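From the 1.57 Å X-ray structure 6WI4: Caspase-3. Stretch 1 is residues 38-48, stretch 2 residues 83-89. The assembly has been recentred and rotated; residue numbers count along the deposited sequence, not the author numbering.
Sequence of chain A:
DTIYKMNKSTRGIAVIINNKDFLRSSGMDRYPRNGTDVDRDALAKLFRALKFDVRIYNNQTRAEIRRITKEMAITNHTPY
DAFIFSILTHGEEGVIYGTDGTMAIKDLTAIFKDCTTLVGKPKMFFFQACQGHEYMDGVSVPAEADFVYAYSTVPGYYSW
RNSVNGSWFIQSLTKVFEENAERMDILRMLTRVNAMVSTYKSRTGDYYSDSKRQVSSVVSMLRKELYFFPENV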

# COMPACT_ATOMS: atom_id res chain seq x y z
N VAL A 38 6.23 12.12 5.01
CA VAL A 38 6.58 12.38 3.61
C VAL A 38 5.86 11.40 2.70
O VAL A 38 5.33 11.78 1.64
CB VAL A 38 8.11 12.31 3.43
CG1 VAL A 38 8.49 12.50 1.98
CG2 VAL A 38 8.80 13.35 4.30
N ASP A 39 5.82 10.12 3.09
CA ASP A 39 5.10 9.11 2.33
C ASP A 39 3.60 9.40 2.31
O ASP A 39 2.95 9.28 1.27
CB ASP A 39 5.33 7.72 2.93
CG ASP A 39 6.65 7.10 2.53
OD1 ASP A 39 7.45 7.69 1.78
OD2 ASP A 39 6.87 5.96 3.01
N ARG A 40 3.04 9.72 3.48
CA ARG A 40 1.61 10.03 3.56
C ARG A 40 1.24 11.16 2.61
O ARG A 40 0.29 11.06 1.84
CB ARG A 40 1.24 10.39 5.00
CG ARG A 40 -0.21 10.86 5.17
CD ARG A 40 -0.36 11.67 6.47
NE ARG A 40 0.39 12.92 6.40
CZ ARG A 40 0.69 13.66 7.46
NH1 ARG A 40 1.37 14.80 7.31
NH2 ARG A 40 0.31 13.28 8.67
N ASP A 41 2.03 12.24 2.64
CA ASP A 41 1.70 13.38 1.80
C ASP A 41 1.87 13.04 0.32
O ASP A 41 1.07 13.49 -0.51
CB ASP A 41 2.58 14.58 2.18
CG ASP A 41 2.26 15.13 3.56
OD1 ASP A 41 1.23 14.74 4.15
OD2 ASP A 41 3.05 15.98 4.03
N ALA A 42 2.88 12.23 -0.02
CA ALA A 42 3.07 11.85 -1.42
C ALA A 42 1.92 10.97 -1.91
O ALA A 42 1.44 11.14 -3.03
CB ALA A 42 4.41 11.13 -1.59
N LEU A 43 1.48 10.01 -1.09
CA LEU A 43 0.37 9.16 -1.52
C LEU A 43 -0.91 9.96 -1.65
O LEU A 43 -1.72 9.69 -2.55
CB LEU A 43 0.15 8.03 -0.52
CG LEU A 43 1.10 6.85 -0.61
CD1 LEU A 43 0.66 5.80 0.40
CD2 LEU A 43 1.13 6.26 -2.02
N ALA A 44 -1.15 10.90 -0.73
CA ALA A 44 -2.37 11.70 -0.80
C ALA A 44 -2.39 12.51 -2.09
O ALA A 44 -3.42 12.57 -2.78
CB ALA A 44 -2.48 12.60 0.42
N LYS A 45 -1.26 13.11 -2.45
CA LYS A 45 -1.15 13.87 -3.68
C LYS A 45 -1.38 12.98 -4.90
O LYS A 45 -2.13 13.33 -5.82
CB LYS A 45 0.22 14.55 -3.74
CG LYS A 45 0.48 15.38 -4.98
CD LYS A 45 1.86 16.05 -4.94
CE LYS A 45 2.16 16.71 -6.28
NZ LYS A 45 3.49 17.37 -6.27
N LEU A 46 -0.78 11.78 -4.88
CA LEU A 46 -0.92 10.86 -6.00
C LEU A 46 -2.36 10.37 -6.15
O LEU A 46 -2.92 10.39 -7.24
CB LEU A 46 0.02 9.67 -5.81
CG LEU A 46 -0.18 8.54 -6.81
CD1 LEU A 46 0.10 9.01 -8.23
CD2 LEU A 46 0.67 7.33 -6.44
N PHE A 47 -2.97 9.91 -5.05
CA PHE A 47 -4.31 9.36 -5.15
C PHE A 47 -5.34 10.43 -5.53
O PHE A 47 -6.29 10.13 -6.26
CB PHE A 47 -4.70 8.68 -3.83
CG PHE A 47 -3.88 7.44 -3.51
CD1 PHE A 47 -3.23 6.72 -4.50
CD2 PHE A 47 -3.78 7.01 -2.19
CE1 PHE A 47 -2.49 5.59 -4.19
CE2 PHE A 47 -3.05 5.89 -1.87
CZ PHE A 47 -2.40 5.17 -2.88
N ARG A 48 -5.14 11.68 -5.09
CA ARG A 48 -5.99 12.76 -5.59
C ARG A 48 -5.82 12.95 -7.09
O ARG A 48 -6.81 13.15 -7.82
CB ARG A 48 -5.68 14.06 -4.85
CG ARG A 48 -6.19 14.07 -3.42
CD ARG A 48 -6.12 15.46 -2.77
NE ARG A 48 -4.76 16.01 -2.73
CZ ARG A 48 -3.95 15.94 -1.68
NH1 ARG A 48 -4.36 15.34 -0.57
NH2 ARG A 48 -2.73 16.47 -1.74
N PHE A 83 -11.45 0.90 -5.59
CA PHE A 83 -11.21 1.20 -4.18
C PHE A 83 -9.72 1.06 -3.90
O PHE A 83 -9.09 0.12 -4.39
CB PHE A 83 -12.00 0.28 -3.25
CG PHE A 83 -11.69 0.45 -1.79
CD1 PHE A 83 -12.09 1.59 -1.11
CD2 PHE A 83 -11.01 -0.53 -1.09
CE1 PHE A 83 -11.79 1.76 0.24
CE2 PHE A 83 -10.71 -0.38 0.26
CZ PHE A 83 -11.11 0.78 0.92
N ILE A 84 -9.17 1.97 -3.09
CA ILE A 84 -7.77 1.94 -2.69
C ILE A 84 -7.68 1.94 -1.18
O ILE A 84 -8.34 2.76 -0.52
CB ILE A 84 -6.99 3.13 -3.27
CG1 ILE A 84 -6.82 2.97 -4.78
CG2 ILE A 84 -5.64 3.31 -2.55
CD1 ILE A 84 -6.15 4.17 -5.44
N PHE A 85 -6.84 1.06 -0.63
CA PHE A 85 -6.49 1.06 0.79
C PHE A 85 -4.98 1.03 0.91
O PHE A 85 -4.32 0.20 0.29
CB PHE A 85 -7.10 -0.15 1.51
CG PHE A 85 -6.74 -0.24 2.96
CD1 PHE A 85 -5.56 -0.85 3.36
CD2 PHE A 85 -7.60 0.24 3.92
CE1 PHE A 85 -5.22 -0.94 4.69
CE2 PHE A 85 -7.27 0.15 5.27
CZ PHE A 85 -6.09 -0.45 5.65
N SER A 86 -4.42 1.92 1.73
CA SER A 86 -2.97 1.94 1.90
C SER A 86 -2.64 2.13 3.37
O SER A 86 -3.36 2.83 4.09
CB SER A 86 -2.30 3.03 1.05
OG SER A 86 -2.72 4.34 1.46
N ILE A 87 -1.57 1.50 3.82
CA ILE A 87 -1.17 1.64 5.21
C ILE A 87 0.35 1.71 5.29
O ILE A 87 1.06 0.99 4.59
CB ILE A 87 -1.75 0.52 6.10
CG1 ILE A 87 -1.45 0.81 7.57
CG2 ILE A 87 -1.26 -0.84 5.65
CD1 ILE A 87 -2.35 0.04 8.55
N LEU A 88 0.83 2.61 6.15
CA LEU A 88 2.24 2.88 6.37
C LEU A 88 2.48 2.63 7.85
O LEU A 88 1.99 3.39 8.70
CB LEU A 88 2.57 4.33 5.99
CG LEU A 88 1.89 4.89 4.73
CD1 LEU A 88 2.12 6.40 4.67
CD2 LEU A 88 2.45 4.21 3.48
N THR A 89 3.20 1.56 8.19
CA THR A 89 3.28 1.16 9.59
C THR A 89 4.40 0.13 9.75
O THR A 89 5.09 -0.22 8.80
CB THR A 89 1.92 0.61 10.07
OG1 THR A 89 1.94 0.42 11.49
CG2 THR A 89 1.54 -0.71 9.38

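The contact in caspase-3 between a helical segment (38-48) and the strand that includes Ile84, Ser86 and Leu88 is the packing of a helix against one face of a strand through mostly buried side chains, held by van der Waals contact and a CH-pi interaction, with no hydrogen bond crossing between the two segments. The axes run nearly antiparallel, at 165°, and approach to 9.7 Å, a separation bridged by side chains from both segments.

The principle at work is the matching of two periodicities. A strand alternates its side chains, so Ile84, Ser86 and Leu88 point toward the helix while Phe85 and Ile87 point away. A helix returns to the same side every three to four residues, and Asp39, Leu43 and Phe47 accordingly point toward the strand. Because the directions oppose, by CA position Phe47 pairs with Ile84, Leu43 with Ser86 and Arg40 with Leu88.

The three inward-pointing strand residues meet the helix in overlapping ways: Ile84 and Ser86 share the Phe47 ring, and Ser86 and Leu88 share Leu43. Ile84 sets its CG2 over one face of the Phe47 ring, 4.0 Å from the centroid of that ring and 22° off its normal, the geometry of a CH-pi contact. Ser86 sits at the edge of the same ring, its OG 3.7 Å from Phe47 CE2, and also lies 3.8 Å from Leu43 CD1. Its OG is hydrogen-bonded elsewhere in the structure, so the hydroxyl is not left unsatisfied beside these apolar atoms.

Leu88, the strand residue most covered by the helix, uses both its methyls. Its CD2 packs 3.9 Å from Leu43 CD1, whereas its CD1 reaches the helix backbone, 3.6 Å from Arg40 N, and lies 3.9 Å from Asp39 CB. The charged groups add no polar link across the interface: the end of Arg40 leads away from the strand, and its NE forms a salt bridge with Asp41 OD1 at 3.0 Å.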